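Long-range contact in multiple PDZ domain protein (Mus musculus, PDB 4XH7), which probably acts as a scaffold in signalling, this fourth PDZ domain being of a fold that commonly grips the C-terminal tails of partner proteins: residues A31-S45 and S57-L70. Sequence-based numbering, arbitrary orientation.
Sequences AHVSKFSENSGLGIS and SVLPEGPVGHSGKL
In this PDZ domain the short helix 63-67 packs against the end of strand 26-34 and the loop G41-I44, whose GLGI sequence matches the GLGF-type carboxylate-binding loop of the family and probably receives a ligand's C-terminus; strand 44-49 then pairs antiparallel with strand 52-58, I44 facing V58 as a non-hydrogen-bonded pair. P63 carries much of the contact, burying 116 Å² against residues 31-45, more than any other residue here. Its CG lies 3.9 Å from the centre of the F36 ring and 7° off the ring normal, a CH-pi contact over one face, while E61 O meets that ring at its edge. CZ of F36 lies over one face of the H66 ring, toward its rim, 3.5 Å from H66 CE1; the planes meet obliquely at 54°. V33 places CG1 anti to its backbone N (chi1 174°), which brings this methyl to 3.6 Å from P63 CB and leaves CG2 facing V64 CG2 and S67 CB. Replacing V33 by an alanine would probably open a gap beside P63 and V64, since both branches that reach the helix would go. At the helix start, V64 N donates to L42 O (3.1 Å), and CG2 of I44 packs on V64 CB. A CB on G43 would fall 3.0 Å from G62 CA, and the left-handed backbone of G43 would also press it against L42 O. L59 N donates to G43 O, and one water bridges G43 O, L59 O and G65 N. Further along, S45 N donates to S57 O, and S45 OG and S57 OG share a hydrogen bond of 2.7 Å.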
# COMPACT_ATOMS: atom_id res chain seq x y z
N ALA A 31 -1.27 6.02 0.44
CA ALA A 31 -0.11 6.71 -0.14
C ALA A 31 -0.30 6.88 -1.64
O ALA A 31 -0.69 5.94 -2.32
CB ALA A 31 1.17 5.93 0.13
N HIS A 32 -0.03 8.08 -2.14
CA HIS A 32 -0.05 8.28 -3.59
C HIS A 32 1.39 8.27 -4.07
O HIS A 32 2.23 9.10 -3.65
CB HIS A 32 -0.76 9.59 -3.93
CG HIS A 32 -2.18 9.61 -3.48
ND1 HIS A 32 -2.58 10.23 -2.32
CD2 HIS A 32 -3.28 9.03 -4.00
CE1 HIS A 32 -3.88 10.05 -2.15
NE2 HIS A 32 -4.33 9.32 -3.15
N VAL A 33 1.69 7.29 -4.91
CA VAL A 33 3.05 7.03 -5.31
C VAL A 33 3.15 7.23 -6.82
O VAL A 33 2.21 6.90 -7.54
CB VAL A 33 3.45 5.58 -4.93
CG1 VAL A 33 4.84 5.20 -5.45
CG2 VAL A 33 3.44 5.42 -3.42
N SER A 34 4.26 7.79 -7.28
CA SER A 34 4.54 7.86 -8.72
C SER A 34 5.84 7.17 -9.03
O SER A 34 6.89 7.55 -8.50
CB SER A 34 4.59 9.31 -9.19
OG SER A 34 3.29 9.87 -9.10
N LYS A 35 5.76 6.12 -9.83
CA LYS A 35 6.96 5.41 -10.23
C LYS A 35 7.78 6.31 -11.16
O LYS A 35 7.24 7.22 -11.78
CB LYS A 35 6.61 4.10 -10.91
CG LYS A 35 6.19 3.04 -9.91
CD LYS A 35 5.26 2.00 -10.52
CE LYS A 35 5.86 1.36 -11.73
NZ LYS A 35 5.05 0.22 -12.18
N PHE A 36 9.09 6.07 -11.22
CA PHE A 36 9.99 6.95 -11.96
C PHE A 36 9.96 6.63 -13.47
O PHE A 36 10.35 7.46 -14.29
CB PHE A 36 11.42 6.80 -11.42
CG PHE A 36 11.59 7.21 -9.97
CD1 PHE A 36 10.66 8.03 -9.33
CD2 PHE A 36 12.69 6.77 -9.25
CE1 PHE A 36 10.84 8.41 -8.00
CE2 PHE A 36 12.88 7.14 -7.94
CZ PHE A 36 11.95 7.97 -7.30
N SER A 37 9.50 5.43 -13.80
CA SER A 37 9.35 4.99 -15.19
C SER A 37 8.41 3.78 -15.27
O SER A 37 8.18 3.10 -14.26
CB SER A 37 10.71 4.63 -15.78
OG SER A 37 11.04 3.29 -15.42
N GLU A 38 7.84 3.52 -16.44
CA GLU A 38 6.90 2.41 -16.59
C GLU A 38 7.57 1.07 -16.28
O GLU A 38 6.95 0.15 -15.74
CB GLU A 38 6.30 2.41 -18.01
N ASN A 39 8.86 1.00 -16.60
CA ASN A 39 9.63 -0.24 -16.49
C ASN A 39 10.37 -0.41 -15.17
O ASN A 39 11.23 -1.28 -15.04
CB ASN A 39 10.64 -0.32 -17.65
N SER A 40 10.06 0.42 -14.18
CA SER A 40 10.72 0.30 -12.88
C SER A 40 9.71 0.06 -11.77
O SER A 40 8.50 -0.03 -12.03
CB SER A 40 11.56 1.52 -12.58
OG SER A 40 10.81 2.70 -12.77
N GLY A 41 10.19 -0.06 -10.54
CA GLY A 41 9.34 -0.54 -9.48
C GLY A 41 9.02 0.51 -8.43
O GLY A 41 9.16 1.70 -8.64
N LEU A 42 8.58 0.02 -7.29
CA LEU A 42 8.14 0.88 -6.20
C LEU A 42 9.21 1.28 -5.20
O LEU A 42 8.94 2.13 -4.34
CB LEU A 42 7.02 0.15 -5.43
CG LEU A 42 5.77 -0.14 -6.26
CD1 LEU A 42 4.82 -1.14 -5.52
CD2 LEU A 42 5.04 1.16 -6.58
N GLY A 43 10.39 0.68 -5.25
CA GLY A 43 11.39 1.01 -4.24
C GLY A 43 11.18 0.41 -2.85
O GLY A 43 11.56 1.02 -1.84
N ILE A 44 10.56 -0.78 -2.79
CA ILE A 44 10.36 -1.47 -1.51
C ILE A 44 10.79 -2.93 -1.64
O ILE A 44 10.75 -3.50 -2.73
CB ILE A 44 8.90 -1.46 -1.06
CG1 ILE A 44 7.99 -2.08 -2.15
CG2 ILE A 44 8.48 -0.03 -0.70
CD1 ILE A 44 6.52 -2.13 -1.71
N SER A 45 11.21 -3.53 -0.53
CA SER A 45 11.30 -4.99 -0.51
C SER A 45 10.17 -5.49 0.33
O SER A 45 9.67 -4.78 1.21
CB SER A 45 12.62 -5.48 0.05
OG SER A 45 12.80 -5.05 1.38
N SER A 57 11.49 -3.20 3.64
CA SER A 57 12.33 -1.99 3.67
C SER A 57 11.81 -0.99 2.65
O SER A 57 11.23 -1.37 1.62
CB SER A 57 13.80 -2.34 3.39
OG SER A 57 13.99 -2.73 2.03
N VAL A 58 11.95 0.29 2.98
CA VAL A 58 11.63 1.39 2.05
C VAL A 58 12.94 2.09 1.70
O VAL A 58 13.60 2.61 2.60
CB VAL A 58 10.71 2.40 2.70
CG1 VAL A 58 10.46 3.56 1.80
CG2 VAL A 58 9.34 1.75 3.03
N LEU A 59 13.29 2.13 0.42
CA LEU A 59 14.48 2.91 0.01
C LEU A 59 14.12 4.39 0.02
O LEU A 59 13.17 4.79 -0.66
CB LEU A 59 14.95 2.46 -1.39
CG LEU A 59 15.29 0.98 -1.48
CD1 LEU A 59 15.66 0.64 -2.90
CD2 LEU A 59 16.45 0.67 -0.60
N PRO A 60 14.90 5.22 0.76
CA PRO A 60 14.58 6.65 0.77
C PRO A 60 14.53 7.25 -0.64
O PRO A 60 13.70 8.14 -0.92
CB PRO A 60 15.73 7.26 1.57
CG PRO A 60 16.13 6.19 2.50
CD PRO A 60 15.98 4.90 1.71
N GLU A 61 15.40 6.75 -1.52
CA GLU A 61 15.51 7.27 -2.87
C GLU A 61 14.47 6.78 -3.88
O GLU A 61 14.43 7.27 -5.03
CB GLU A 61 16.92 6.93 -3.41
CG GLU A 61 17.22 5.42 -3.48
CD GLU A 61 17.95 4.89 -2.22
OE1 GLU A 61 17.75 5.41 -1.09
OE2 GLU A 61 18.73 3.93 -2.37
N GLY A 62 13.60 5.85 -3.49
CA GLY A 62 12.65 5.31 -4.44
C GLY A 62 11.25 5.92 -4.38
O GLY A 62 10.99 6.79 -3.56
N PRO A 63 10.34 5.44 -5.23
CA PRO A 63 9.01 6.06 -5.30
C PRO A 63 8.26 6.05 -3.97
O PRO A 63 7.70 7.08 -3.58
CB PRO A 63 8.28 5.18 -6.33
CG PRO A 63 9.43 4.74 -7.26
CD PRO A 63 10.61 4.53 -6.35
N VAL A 64 8.21 4.91 -3.29
CA VAL A 64 7.48 4.87 -2.01
C VAL A 64 8.17 5.78 -0.97
O VAL A 64 7.49 6.50 -0.19
CB VAL A 64 7.37 3.44 -1.50
CG1 VAL A 64 6.92 3.43 -0.04
CG2 VAL A 64 6.38 2.64 -2.37
N GLY A 65 9.51 5.79 -0.97
CA GLY A 65 10.24 6.68 -0.08
C GLY A 65 9.90 8.15 -0.36
O GLY A 65 9.76 8.96 0.58
N HIS A 66 9.72 8.48 -1.64
CA HIS A 66 9.40 9.86 -1.99
C HIS A 66 8.02 10.25 -1.50
O HIS A 66 7.79 11.43 -1.17
CB HIS A 66 9.48 10.07 -3.50
CG HIS A 66 10.89 10.23 -4.00
ND1 HIS A 66 11.19 10.88 -5.18
CD2 HIS A 66 12.06 9.80 -3.49
CE1 HIS A 66 12.50 10.87 -5.36
NE2 HIS A 66 13.06 10.22 -4.35
N SER A 67 7.09 9.30 -1.46
CA SER A 67 5.78 9.57 -0.87
C SER A 67 5.87 9.88 0.62
O SER A 67 5.17 10.76 1.13
CB SER A 67 4.82 8.41 -1.08
OG SER A 67 3.93 8.35 0.01
N GLY A 68 6.71 9.15 1.34
CA GLY A 68 6.93 9.43 2.74
C GLY A 68 5.92 8.83 3.72
O GLY A 68 6.16 8.87 4.92
N LYS A 69 4.83 8.28 3.21
CA LYS A 69 3.73 7.80 4.03
C LYS A 69 3.89 6.39 4.57
O LYS A 69 3.20 6.01 5.54
CB LYS A 69 2.43 7.82 3.23
CG LYS A 69 1.98 9.18 2.73
CD LYS A 69 1.38 9.97 3.85
CE LYS A 69 0.65 11.18 3.31
NZ LYS A 69 0.57 12.24 4.35
N LEU A 70 4.69 5.58 3.88
CA LEU A 70 4.77 4.17 4.21
C LEU A 70 6.10 3.83 4.88
O LEU A 70 7.16 4.36 4.52
CB LEU A 70 4.59 3.33 2.94
CG LEU A 70 3.29 3.55 2.19
CD1 LEU A 70 3.15 2.60 1.01
CD2 LEU A 70 2.06 3.37 3.10
O HOH W 1 1.08 10.15 -0.58
O HOH W 2 6.21 8.76 -5.23
O HOH W 3 11.19 3.83 -2.08